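PDB 5AH1: triacylglycerol lipase from Clostridium botulinum, which hydrolyses synthetic polyesters and, as its lipase classification suggests, probably the ester bonds of triacylglycerols. Local coordinates for residues Leu341-Ile349 and Thr359-Ser367; Pro230-Asp238 and Leu308-Asn317. All coordinates share one frame; numbering follows the deposited sequence.

Contact 2 comes first along the chain. Residues 230-238 follow strand 221-227 of the central parallel sheet and lead into helix 235-239. The chain then runs through an excursion of 69 residues, about half of them helical, and helix 310-317 returns to close the loop. Strand 327-331 follows, pairing beside 221-227. Next come the short strands 336-338 and 345-347, which form a small antiparallel sheet. Contact 1 closes a short loop, with nine residues between its segments, bringing the end of helix 357-363 back to strand 345-347. The two loops are in series and neither crosses the other. They meet where Met363 and Tyr366 of contact 1 pack on Thr234 and Thr235 of contact 2.

Contact 1. Residues Leu341-Ile349 and Thr359-Ser367; sequences LTGHSVAQI and TANLMGRYS
His344 lays its imidazole flat against Arg365. The touching atom is Arg365 CB, which sits over the centre of the ring, 3.4 Å from its centroid, in a CH-pi contact. Thr342 CB lies over the opposite face, nearer the rim, so the ring is held between the two. The His344 and Arg365 side chains cross at about a right angle.

Arg365 has CG between its own N and carbonyl carbon (chi1 68°), and its chain bends again at chi3. This fold turns one face of the guanidinium to His344 ND1. That atom lies over the centre of the group, 3.9 Å from Arg365 CZ, with the two planes 36° apart. Arg365 is modelled in two conformers, and the guanidinium geometry describes one of them. In it, NE donates to Asn361 O from above the carbonyl plane. NH2 donates to a water, which in turn gives its hydrogens to Ser345 O and Asn361 O. The water thus joins both backbones to the arginine.

Asn361 reaches across from the helix with its amide oxygen. OD1 accepts from Ala347 N at 3.0 Å, with the donor in the carbonyl plane. The same oxygen lies 3.3 Å from Val346 CA. Beside it, Ala360 CB meets Ala347 CB at 4.4 Å. At the other end, Ser345 N donates to Gly364 O at 2.9 Å. Gly364 CA returns a C-H...O contact of 3.3 Å to Ser345 O, so the two backbones run very close here.

Strand 345-347 and the helical residues 359-363 run nearly antiparallel. Val346 pairs with Lys337 on one edge of the strand, while Ser345 N and Ala347 N bond to residues at the helix end. The contact therefore seats a helix C terminus against the edge of a two-stranded antiparallel sheet, outside the central sheet of this alpha/beta-hydrolase.

Contact 2. Residues Pro230-Asp238 and Leu308-Asn317; sequences PNDGTTLSD and LSTEGAQELN. With K (potassium ion), chain D.
Asp238 meets Thr310 with both oxygens of its carboxylate. OD1 accepts from Thr310 N at 2.9 Å through its syn lone pair. OD2 takes the Thr310 hydroxyl at 2.7 Å, also on the syn side, 19° out of the carboxylate plane. CG of Asp238 stands anti to the carbonyl carbon (chi1 -64°), which carries the group across to the helix start. OD2 also forms a salt bridge with Arg368. The other flat group is the Asn317 amide. ND2 donates in the amide plane to Asn231 O at 3.0 Å; the main polar partner of this side chain is Arg189, outside the two segments.

Ser309 and Thr234 are the N-caps of helices 310-317 and 235-239. Their hydroxyls accept from Gly312 N and Leu236 N, and also bond to Tyr306 O and Val386 O respectively. The contact joins the start of helix 310-317 to the loop and short helix that follow strand 221-227 of the alpha/beta-hydrolase sheet. Thr234 N donates to Leu308 O at 2.8 Å, nearly straight down the carbonyl.

Between the polar ends, Ala313 CB presses on Gly233 N at 3.1 Å. Asp232 O is buried without a hydrogen-bond partner, and Thr310 CG2 lies 3.4 Å from it. Farther along, Ser237 O and Asp238 O bind a potassium ion together with Met240 O.

Contact 1. Residues Leu341-Ile349 and Thr359-Ser367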
ATOM      1  N   LEU A 341     -32.582   1.569  -1.657  1.00 20.27           N
ATOM      2  CA  LEU A 341     -33.517   0.513  -1.311  1.00 19.49           C
ATOM      3  C   LEU A 341     -33.122  -0.190  -0.011  1.00 17.14           C
ATOM      4  O   LEU A 341     -33.956  -0.425   0.855  1.00 16.92           O
ATOM      5  CB  LEU A 341     -33.584  -0.499  -2.451  1.00 21.48           C
ATOM      6  CG  LEU A 341     -34.673  -1.559  -2.342  1.00 22.62           C
ATOM      7  CD1 LEU A 341     -36.055  -0.934  -2.404  1.00 22.56           C
ATOM      8  CD2 LEU A 341     -34.484  -2.569  -3.466  1.00 23.73           C
ATOM      9  N   THR A 342     -31.846  -0.529   0.124  1.00 15.19           N
ATOM     10  CA  THR A 342     -31.377  -1.327   1.260  1.00 15.43           C
ATOM     11  C   THR A 342     -30.386  -0.619   2.185  1.00 15.55           C
ATOM     12  O   THR A 342     -30.104  -1.125   3.276  1.00 16.21           O
ATOM     13  CB  THR A 342     -30.631  -2.561   0.775  1.00 15.26           C
ATOM     14  OG1 THR A 342     -29.526  -2.139  -0.032  1.00 15.42           O
ATOM     15  CG2 THR A 342     -31.545  -3.496  -0.012  1.00 16.63           C
ATOM     16  N   GLY A 343     -29.815   0.499   1.756  1.00 14.42           N
ATOM     17  CA  GLY A 343     -28.768   1.134   2.527  1.00 13.29           C
ATOM     18  C   GLY A 343     -27.383   0.565   2.264  1.00 12.46           C
ATOM     19  O   GLY A 343     -26.392   1.104   2.752  1.00 13.52           O
ATOM     20  N   HIS A 344     -27.295  -0.515   1.496  1.00 11.76           N
ATOM     21  CA  HIS A 344     -26.001  -1.092   1.148  1.00 10.93           C
ATOM     22  C   HIS A 344     -25.269  -0.167   0.182  1.00 11.19           C
ATOM     23  O   HIS A 344     -25.897   0.610  -0.534  1.00 13.50           O
ATOM     24  CB  HIS A 344     -26.176  -2.456   0.493  1.00 12.16           C
ATOM     25  CG  HIS A 344     -26.772  -3.481   1.402  1.00 13.27           C
ATOM     26  ND1 HIS A 344     -27.560  -4.514   0.943  1.00 14.40           N
ATOM     27  CD2 HIS A 344     -26.693  -3.632   2.743  1.00 14.62           C
ATOM     28  CE1 HIS A 344     -27.944  -5.257   1.965  1.00 14.94           C
ATOM     29  NE2 HIS A 344     -27.435  -4.743   3.070  1.00 15.10           N
ATOM     30  N   SER A 345     -23.938  -0.249   0.174  1.00 10.19           N
ATOM     31  CA  SER A 345     -23.124   0.443  -0.828  1.00 10.58           C
ATOM     32  C   SER A 345     -22.891  -0.470  -2.021  1.00 10.64           C
ATOM     33  O   SER A 345     -22.622  -1.663  -1.861  1.00 11.88           O
ATOM     34  CB  SER A 345     -21.779   0.898  -0.263  1.00 11.18           C
ATOM     35  OG  SER A 345     -21.921   2.022   0.591  1.00 12.08           O
ATOM     36  N   VAL A 346     -23.004   0.099  -3.212  1.00 10.37           N
ATOM     37  CA  VAL A 346     -22.832  -0.628  -4.461  1.00 11.17           C
ATOM     38  C   VAL A 346     -21.926   0.140  -5.405  1.00 11.13           C
ATOM     39  O   VAL A 346     -21.779   1.358  -5.297  1.00 10.97           O
ATOM     40  CB  VAL A 346     -24.179  -0.895  -5.148  1.00 12.71           C
ATOM     41  CG1 VAL A 346     -25.047  -1.722  -4.243  1.00 13.42           C
ATOM     42  CG2 VAL A 346     -24.876   0.401  -5.502  1.00 13.70           C
ATOM     43  N   ALA A 347     -21.293  -0.571  -6.327  1.00 12.35           N
ATOM     44  CA  ALA A 347     -20.399   0.075  -7.282  1.00 14.01           C
ATOM     45  C   ALA A 347     -21.092   1.163  -8.089  1.00 14.43           C
ATOM     46  O   ALA A 347     -22.224   0.973  -8.548  1.00 15.74           O
ATOM     47  CB  ALA A 347     -19.850  -0.963  -8.234  1.00 14.54           C
ATOM     48  N   GLN A 348     -20.416   2.301  -8.256  1.00 13.85           N
ATOM     49  CA  GLN A 348     -20.812   3.301  -9.244  1.00 15.10           C
ATOM     50  C   GLN A 348     -20.400   2.827 -10.627  1.00 14.65           C
ATOM     51  O   GLN A 348     -19.228   2.574 -10.885  1.00 14.83           O
ATOM     52  CB  GLN A 348     -20.117   4.642  -8.998  1.00 15.92           C
ATOM     53  CG  GLN A 348     -20.462   5.355  -7.699  1.00 17.88           C
ATOM     54  CD  GLN A 348     -19.597   6.585  -7.505  1.00 19.22           C
ATOM     55  OE1 GLN A 348     -18.581   6.544  -6.827  1.00 18.76           O
ATOM     56  NE2 GLN A 348     -19.981   7.673  -8.134  1.00 21.33           N
ATOM     57  N   ILE A 349     -21.373   2.723 -11.519  0.58 15.57           N
ATOM     58  CA  ILE A 349     -21.115   2.317 -12.891  0.58 16.57           C
ATOM     59  C   ILE A 349     -20.449   3.467 -13.637  0.58 16.65           C
ATOM     60  O   ILE A 349     -21.013   4.556 -13.743  0.58 18.13           O
ATOM     61  CB  ILE A 349     -22.422   1.905 -13.594  0.58 18.07           C
ATOM     62  CG1 ILE A 349     -23.176   0.871 -12.749  0.58 19.05           C
ATOM     63  CG2 ILE A 349     -22.136   1.369 -14.996  0.58 18.70           C
ATOM     64  CD1 ILE A 349     -22.362  -0.362 -12.397  0.58 19.26           C
ATOM     65  N   THR A 359     -16.421  -7.338  -5.315  1.00 11.09           N
ATOM     66  CA  THR A 359     -15.724  -6.998  -4.091  1.00 10.36           C
ATOM     67  C   THR A 359     -16.373  -5.775  -3.439  1.00 10.81           C
ATOM     68  O   THR A 359     -16.605  -5.763  -2.227  1.00 10.99           O
ATOM     69  CB  THR A 359     -14.230  -6.769  -4.352  1.00 10.21           C
ATOM     70  OG1 THR A 359     -14.070  -5.826  -5.414  1.00 10.93           O
ATOM     71  CG2 THR A 359     -13.557  -8.080  -4.751  1.00 11.45           C
ATOM     72  N   ALA A 360     -16.672  -4.748  -4.231  1.00 11.04           N
ATOM     73  CA  ALA A 360     -17.358  -3.564  -3.720  1.00 11.09           C
ATOM     74  C   ALA A 360     -18.723  -3.924  -3.157  1.00 11.53           C
ATOM     75  O   ALA A 360     -19.120  -3.431  -2.115  1.00 10.86           O
ATOM     76  CB  ALA A 360     -17.515  -2.536  -4.819  1.00 11.70           C
ATOM     77  N   ASN A 361     -19.450  -4.781  -3.861  1.00 10.65           N
ATOM     78  CA  ASN A 361     -20.804  -5.100  -3.444  1.00 12.49           C
ATOM     79  C   ASN A 361     -20.800  -5.978  -2.188  1.00 11.80           C
ATOM     80  O   ASN A 361     -21.648  -5.801  -1.314  1.00 12.44           O
ATOM     81  CB  ASN A 361     -21.590  -5.703  -4.612  1.00 14.66           C
ATOM     82  CG  ASN A 361     -21.761  -4.694  -5.763  1.00 17.90           C
ATOM     83  OD1 ASN A 361     -21.625  -3.477  -5.561  1.00 19.28           O
ATOM     84  ND2 ASN A 361     -22.025  -5.194  -6.968  1.00 19.82           N
ATOM     85  N   LEU A 362     -19.855  -6.908  -2.072  1.00 11.79           N
ATOM     86  CA  LEU A 362     -19.781  -7.692  -0.840  1.00 12.90           C
ATOM     87  C   LEU A 362     -19.356  -6.860   0.365  1.00 11.91           C
ATOM     88  O   LEU A 362     -19.959  -6.959   1.421  1.00 11.82           O
ATOM     89  CB  LEU A 362     -18.892  -8.938  -1.011  1.00 16.38           C
ATOM     90  CG  LEU A 362     -19.507 -10.082  -1.836  1.00 20.44           C
ATOM     91  CD1 LEU A 362     -18.704 -11.341  -1.669  1.00 21.76           C
ATOM     92  CD2 LEU A 362     -20.988 -10.368  -1.500  1.00 22.41           C
ATOM     93  N   MET A 363     -18.329  -6.033   0.223  1.00 10.60           N
ATOM     94  CA  MET A 363     -17.976  -5.138   1.312  1.00  9.60           C
ATOM     95  C   MET A 363     -19.138  -4.195   1.634  1.00  9.47           C
ATOM     96  O   MET A 363     -19.354  -3.827   2.780  1.00 10.13           O
ATOM     97  CB  MET A 363     -16.765  -4.281   0.948  1.00  9.92           C
ATOM     98  CG  MET A 363     -15.422  -4.937   1.171  1.00 11.48           C
ATOM     99  SD  MET A 363     -14.048  -3.775   0.898  1.00 12.21           S
ATOM    100  CE  MET A 363     -14.112  -3.810  -0.837  1.00 11.34           C
ATOM    101  N   GLY A 364     -19.877  -3.803   0.600  1.00  9.72           N
ATOM    102  CA  GLY A 364     -20.948  -2.832   0.736  1.00  9.87           C
ATOM    103  C   GLY A 364     -22.168  -3.330   1.490  1.00  9.52           C
ATOM    104  O   GLY A 364     -23.102  -2.561   1.723  1.00 10.53           O
ATOM    105  N   ARG A 365     -22.162  -4.600   1.881  0.53  9.93           N
ATOM    106  CA  ARG A 365     -23.245  -5.137   2.704  0.53 10.65           C
ATOM    107  C   ARG A 365     -22.737  -6.027   3.830  0.53 10.65           C
ATOM    108  O   ARG A 365     -23.512  -6.760   4.455  0.53 11.91           O
ATOM    109  CB  ARG A 365     -24.232  -5.919   1.846  0.53 11.50           C
ATOM    110  CG  ARG A 365     -23.673  -7.212   1.253  0.53 13.57           C
ATOM    111  CD  ARG A 365     -24.609  -7.759   0.182  0.53 15.86           C
ATOM    112  NE  ARG A 365     -24.727  -6.787  -0.897  0.53 17.19           N
ATOM    113  CZ  ARG A 365     -25.737  -6.713  -1.751  0.53 18.14           C
ATOM    114  NH1 ARG A 365     -26.747  -7.572  -1.660  0.53 18.85           N
ATOM    115  NH2 ARG A 365     -25.729  -5.769  -2.689  0.53 17.91           N
ATOM    116  N   TYR A 366     -21.435  -5.963   4.095  1.00 10.87           N
ATOM    117  CA  TYR A 366     -20.825  -6.812   5.115  1.00 10.39           C
ATOM    118  C   TYR A 366     -20.811  -6.136   6.480  1.00 10.80           C
ATOM    119  O   TYR A 366     -20.188  -5.087   6.662  1.00 10.44           O
ATOM    120  CB  TYR A 366     -19.402  -7.189   4.717  1.00 10.34           C
ATOM    121  CG  TYR A 366     -18.706  -8.111   5.697  1.00 10.05           C
ATOM    122  CD1 TYR A 366     -18.890  -9.475   5.638  1.00 10.77           C
ATOM    123  CD2 TYR A 366     -17.873  -7.621   6.677  1.00 10.11           C
ATOM    124  CE1 TYR A 366     -18.258 -10.326   6.537  1.00 10.84           C
ATOM    125  CE2 TYR A 366     -17.226  -8.449   7.567  1.00 11.12           C
ATOM    126  CZ  TYR A 366     -17.420  -9.798   7.496  1.00 11.25           C
ATOM    127  OH  TYR A 366     -16.759 -10.624   8.376  1.00 12.35           O
ATOM    128  N   SER A 367     -21.507  -6.766   7.419  0.51 11.28           N
ATOM    129  CA  SER A 367     -21.510  -6.372   8.817  0.51 12.17           C
ATOM    130  C   SER A 367     -20.930  -7.475   9.672  0.51 12.15           C
ATOM    131  O   SER A 367     -20.806  -8.626   9.229  0.51 12.19           O
ATOM    132  CB  SER A 367     -22.934  -6.101   9.282  0.51 13.43           C
ATOM    133  OG  SER A 367     -23.461  -4.990   8.604  0.51 14.01           O
TER
HETATM  134  O   HOH W   1     -23.770  -4.098  -1.512  1.00 14.14           O

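Contact 2. Residues Pro230-Asp238 and Leu308-Asn317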
ATOM      1  N   PRO A 230      -5.622   0.613   3.829  1.00  6.46           N
ATOM      2  CA  PRO A 230      -6.427   0.001   4.895  1.00  6.52           C
ATOM      3  C   PRO A 230      -5.805   0.252   6.270  1.00  7.12           C
ATOM      4  O   PRO A 230      -5.268  -0.642   6.911  1.00  7.28           O
ATOM      5  CB  PRO A 230      -6.402  -1.476   4.534  1.00  6.73           C
ATOM      6  CG  PRO A 230      -5.060  -1.663   3.882  1.00  7.08           C
ATOM      7  CD  PRO A 230      -4.834  -0.393   3.089  1.00  7.38           C
ATOM      8  N   ASN A 231      -5.843   1.500   6.718  1.00  6.18           N
ATOM      9  CA  ASN A 231      -5.244   1.824   8.002  1.00  5.88           C
ATOM     10  C   ASN A 231      -5.952   1.128   9.175  1.00  6.63           C
ATOM     11  O   ASN A 231      -5.325   0.867  10.209  1.00  6.80           O
ATOM     12  CB  ASN A 231      -5.187   3.337   8.214  1.00  6.53           C
ATOM     13  CG  ASN A 231      -4.047   4.009   7.447  1.00  7.56           C
ATOM     14  OD1 ASN A 231      -2.890   3.627   7.587  1.00  7.51           O
ATOM     15  ND2 ASN A 231      -4.372   5.035   6.665  1.00  7.84           N
ATOM     16  N   ASP A 232      -7.233   0.815   8.987  1.00  6.42           N
ATOM     17  CA  ASP A 232      -7.995  -0.037   9.898  1.00  6.26           C
ATOM     18  C   ASP A 232      -8.377  -1.374   9.253  1.00  6.90           C
ATOM     19  O   ASP A 232      -9.308  -2.024   9.695  1.00  7.48           O
ATOM     20  CB  ASP A 232      -9.259   0.678  10.390  1.00  6.87           C
ATOM     21  CG  ASP A 232      -8.964   1.796  11.359  1.00  6.78           C
ATOM     22  OD1 ASP A 232      -7.997   1.691  12.147  1.00  7.42           O
ATOM     23  OD2 ASP A 232      -9.744   2.778  11.351  1.00  8.23           O
ATOM     24  N   GLY A 233      -7.626  -1.807   8.248  1.00  6.64           N
ATOM     25  CA  GLY A 233      -7.926  -3.048   7.552  1.00  6.98           C
ATOM     26  C   GLY A 233      -8.982  -2.868   6.475  1.00  7.10           C
ATOM     27  O   GLY A 233      -9.507  -1.773   6.244  1.00  7.86           O
ATOM     28  N   THR A 234      -9.281  -3.956   5.794  1.00  7.21           N
ATOM     29  CA  THR A 234     -10.372  -3.994   4.860  1.00  7.26           C
ATOM     30  C   THR A 234     -11.206  -5.231   5.121  1.00  7.04           C
ATOM     31  O   THR A 234     -10.685  -6.332   5.288  1.00  7.11           O
ATOM     32  CB  THR A 234      -9.897  -3.994   3.392  1.00  7.49           C
ATOM     33  OG1 THR A 234     -11.028  -4.295   2.587  1.00  7.87           O
ATOM     34  CG2 THR A 234      -8.761  -5.001   3.123  1.00  8.62           C
ATOM     35  N   THR A 235     -12.522  -5.046   5.119  1.00  7.27           N
ATOM     36  CA  THR A 235     -13.414  -6.179   5.330  1.00  7.78           C
ATOM     37  C   THR A 235     -13.434  -7.132   4.139  1.00  7.50           C
ATOM     38  O   THR A 235     -13.948  -8.231   4.256  1.00  8.26           O
ATOM     39  CB  THR A 235     -14.836  -5.754   5.716  1.00  8.68           C
ATOM     40  OG1 THR A 235     -15.454  -5.046   4.641  1.00  8.05           O
ATOM     41  CG2 THR A 235     -14.837  -4.925   6.995  1.00  9.55           C
ATOM     42  N   LEU A 236     -12.802  -6.753   3.034  1.00  7.95           N
ATOM     43  CA  LEU A 236     -12.607  -7.703   1.937  1.00  8.42           C
ATOM     44  C   LEU A 236     -11.775  -8.891   2.409  1.00  7.19           C
ATOM     45  O   LEU A 236     -12.061 -10.047   2.063  1.00  8.78           O
ATOM     46  CB  LEU A 236     -11.960  -7.045   0.721  1.00  9.48           C
ATOM     47  CG  LEU A 236     -11.855  -7.932  -0.524  1.00 11.05           C
ATOM     48  CD1 LEU A 236     -13.223  -8.418  -0.983  1.00 12.63           C
ATOM     49  CD2 LEU A 236     -11.155  -7.178  -1.621  1.00 10.69           C
ATOM     50  N   SER A 237     -10.755  -8.639   3.225  1.00  7.63           N
ATOM     51  CA  SER A 237     -10.025  -9.752   3.801  1.00  8.06           C
ATOM     52  C   SER A 237     -10.895 -10.498   4.815  1.00  7.61           C
ATOM     53  O   SER A 237     -10.950 -11.731   4.796  1.00  9.00           O
ATOM     54  CB  SER A 237      -8.710  -9.329   4.441  1.00  8.80           C
ATOM     55  OG  SER A 237      -8.137 -10.481   5.032  1.00  9.34           O
ATOM     56  N   ASP A 238     -11.568  -9.777   5.707  1.00  7.43           N
ATOM     57  CA  ASP A 238     -12.390 -10.422   6.724  1.00  7.97           C
ATOM     58  C   ASP A 238     -13.379 -11.428   6.112  1.00  7.94           C
ATOM     59  O   ASP A 238     -13.558 -12.527   6.623  1.00  9.11           O
ATOM     60  CB  ASP A 238     -13.207  -9.399   7.500  1.00  9.06           C
ATOM     61  CG  ASP A 238     -12.371  -8.413   8.296  1.00 10.57           C
ATOM     62  OD1 ASP A 238     -11.142  -8.417   8.235  1.00 12.12           O
ATOM     63  OD2 ASP A 238     -12.984  -7.573   8.980  1.00 13.94           O
ATOM     64  N   LEU A 308      -3.991  -7.316   6.518  1.00  7.12           N
ATOM     65  CA  LEU A 308      -5.039  -6.570   5.825  1.00  7.46           C
ATOM     66  C   LEU A 308      -6.402  -6.654   6.476  1.00  7.04           C
ATOM     67  O   LEU A 308      -7.257  -5.813   6.204  1.00  8.01           O
ATOM     68  CB  LEU A 308      -5.162  -7.043   4.379  1.00  8.86           C
ATOM     69  CG  LEU A 308      -3.977  -6.678   3.478  1.00  9.57           C
ATOM     70  CD1 LEU A 308      -4.042  -7.446   2.174  1.00 11.18           C
ATOM     71  CD2 LEU A 308      -3.915  -5.174   3.199  1.00 10.10           C
ATOM     72  N   SER A 309      -6.620  -7.690   7.287  1.00  6.99           N
ATOM     73  CA  SER A 309      -7.909  -7.862   7.946  1.00  6.83           C
ATOM     74  C   SER A 309      -8.087  -6.788   9.011  1.00  6.88           C
ATOM     75  O   SER A 309      -7.107  -6.190   9.474  1.00  7.07           O
ATOM     76  CB  SER A 309      -8.016  -9.246   8.589  1.00  6.76           C
ATOM     77  OG  SER A 309      -7.208  -9.380   9.746  1.00  7.09           O
ATOM     78  N   THR A 310      -9.320  -6.538   9.434  1.00  7.22           N
ATOM     79  CA  THR A 310      -9.526  -5.505  10.444  1.00  6.66           C
ATOM     80  C   THR A 310      -8.872  -5.893  11.773  1.00  7.18           C
ATOM     81  O   THR A 310      -8.284  -5.041  12.437  1.00  7.65           O
ATOM     82  CB  THR A 310     -11.011  -5.155  10.605  1.00  8.09           C
ATOM     83  OG1 THR A 310     -11.757  -6.309  10.995  1.00  8.74           O
ATOM     84  CG2 THR A 310     -11.567  -4.587   9.281  1.00  8.67           C
ATOM     85  N   GLU A 311      -8.960  -7.164  12.166  1.00  8.04           N
ATOM     86  CA  GLU A 311      -8.256  -7.617  13.358  1.00  7.69           C
ATOM     87  C   GLU A 311      -6.738  -7.371  13.261  1.00  6.35           C
ATOM     88  O   GLU A 311      -6.096  -6.933  14.227  1.00  7.41           O
ATOM     89  CB  GLU A 311      -8.521  -9.107  13.562  1.00  8.41           C
ATOM     90  CG  GLU A 311      -7.874  -9.725  14.808  1.00  9.06           C
ATOM     91  CD  GLU A 311      -7.991 -11.248  14.844  1.00 10.26           C
ATOM     92  OE1 GLU A 311      -7.996 -11.862  13.751  1.00 10.14           O
ATOM     93  OE2 GLU A 311      -8.084 -11.825  15.955  1.00 11.44           O
ATOM     94  N   GLY A 312      -6.151  -7.721  12.123  1.00  7.20           N
ATOM     95  CA  GLY A 312      -4.715  -7.622  11.962  1.00  7.13           C
ATOM     96  C   GLY A 312      -4.240  -6.181  11.871  1.00  6.41           C
ATOM     97  O   GLY A 312      -3.182  -5.842  12.396  1.00  7.74           O
ATOM     98  N   ALA A 313      -5.027  -5.340  11.219  1.00  6.94           N
ATOM     99  CA  ALA A 313      -4.698  -3.917  11.114  1.00  6.73           C
ATOM    100  C   ALA A 313      -4.806  -3.274  12.502  1.00  6.98           C
ATOM    101  O   ALA A 313      -3.969  -2.445  12.873  1.00  7.19           O
ATOM    102  CB  ALA A 313      -5.621  -3.247  10.132  1.00  6.11           C
ATOM    103  N   GLN A 314      -5.836  -3.639  13.262  1.00  7.27           N
ATOM    104  CA  GLN A 314      -5.959  -3.172  14.629  1.00  7.23           C
ATOM    105  C   GLN A 314      -4.723  -3.552  15.428  1.00  7.10           C
ATOM    106  O   GLN A 314      -4.168  -2.732  16.161  1.00  7.62           O
ATOM    107  CB  GLN A 314      -7.209  -3.763  15.267  1.00  8.06           C
ATOM    108  CG  GLN A 314      -7.402  -3.404  16.723  1.00  8.60           C
ATOM    109  CD  GLN A 314      -8.732  -3.913  17.237  1.00  9.67           C
ATOM    110  OE1 GLN A 314      -9.674  -3.163  17.407  1.00 10.74           O
ATOM    111  NE2 GLN A 314      -8.821  -5.218  17.439  1.00 10.55           N
ATOM    112  N   GLU A 315      -4.280  -4.803  15.286  1.00  7.70           N
ATOM    113  CA  GLU A 315      -3.078  -5.226  15.999  1.00  7.57           C
ATOM    114  C   GLU A 315      -1.848  -4.371  15.630  1.00  6.78           C
ATOM    115  O   GLU A 315      -1.089  -3.975  16.501  1.00  7.64           O
ATOM    116  CB  GLU A 315      -2.784  -6.706  15.763  1.00  8.43           C
ATOM    117  CG  GLU A 315      -1.608  -7.207  16.607  1.00 11.13           C
ATOM    118  CD  GLU A 315      -1.233  -8.664  16.381  1.00 15.34           C
ATOM    119  OE1 GLU A 315      -1.654  -9.248  15.377  1.00 17.40           O
ATOM    120  OE2 GLU A 315      -0.466  -9.215  17.197  1.00 19.22           O
ATOM    121  N   LEU A 316      -1.646  -4.131  14.335  1.00  7.08           N
ATOM    122  CA  LEU A 316      -0.568  -3.253  13.880  1.00  6.75           C
ATOM    123  C   LEU A 316      -0.670  -1.881  14.534  1.00  6.17           C
ATOM    124  O   LEU A 316       0.321  -1.340  15.010  1.00  7.22           O
ATOM    125  CB  LEU A 316      -0.600  -3.135  12.357  1.00  6.94           C
ATOM    126  CG  LEU A 316       0.629  -2.447  11.745  1.00  7.79           C
ATOM    127  CD1 LEU A 316       1.814  -3.405  11.718  1.00  8.23           C
ATOM    128  CD2 LEU A 316       0.341  -1.903  10.366  1.00  8.79           C
ATOM    129  N   ASN A 317      -1.890  -1.365  14.606  1.00  6.23           N
ATOM    130  CA  ASN A 317      -2.124  -0.044  15.137  1.00  6.30           C
ATOM    131  C   ASN A 317      -1.769   0.079  16.615  1.00  6.46           C
ATOM    132  O   ASN A 317      -1.530   1.193  17.091  1.00  8.03           O
ATOM    133  CB  ASN A 317      -3.573   0.345  14.927  1.00  6.11           C
ATOM    134  CG  ASN A 317      -3.938   0.517  13.476  1.00  5.86           C
ATOM    135  OD1 ASN A 317      -3.064   0.591  12.606  1.00  7.12           O
ATOM    136  ND2 ASN A 317      -5.240   0.645  13.201  1.00  6.59           N
TER
HETATM  137  K     K D1457     -11.352 -14.036   6.283  1.00 10.14           K
HETATM  138  O   HOH W   2     -10.577  -9.412  11.111  1.00 10.56           O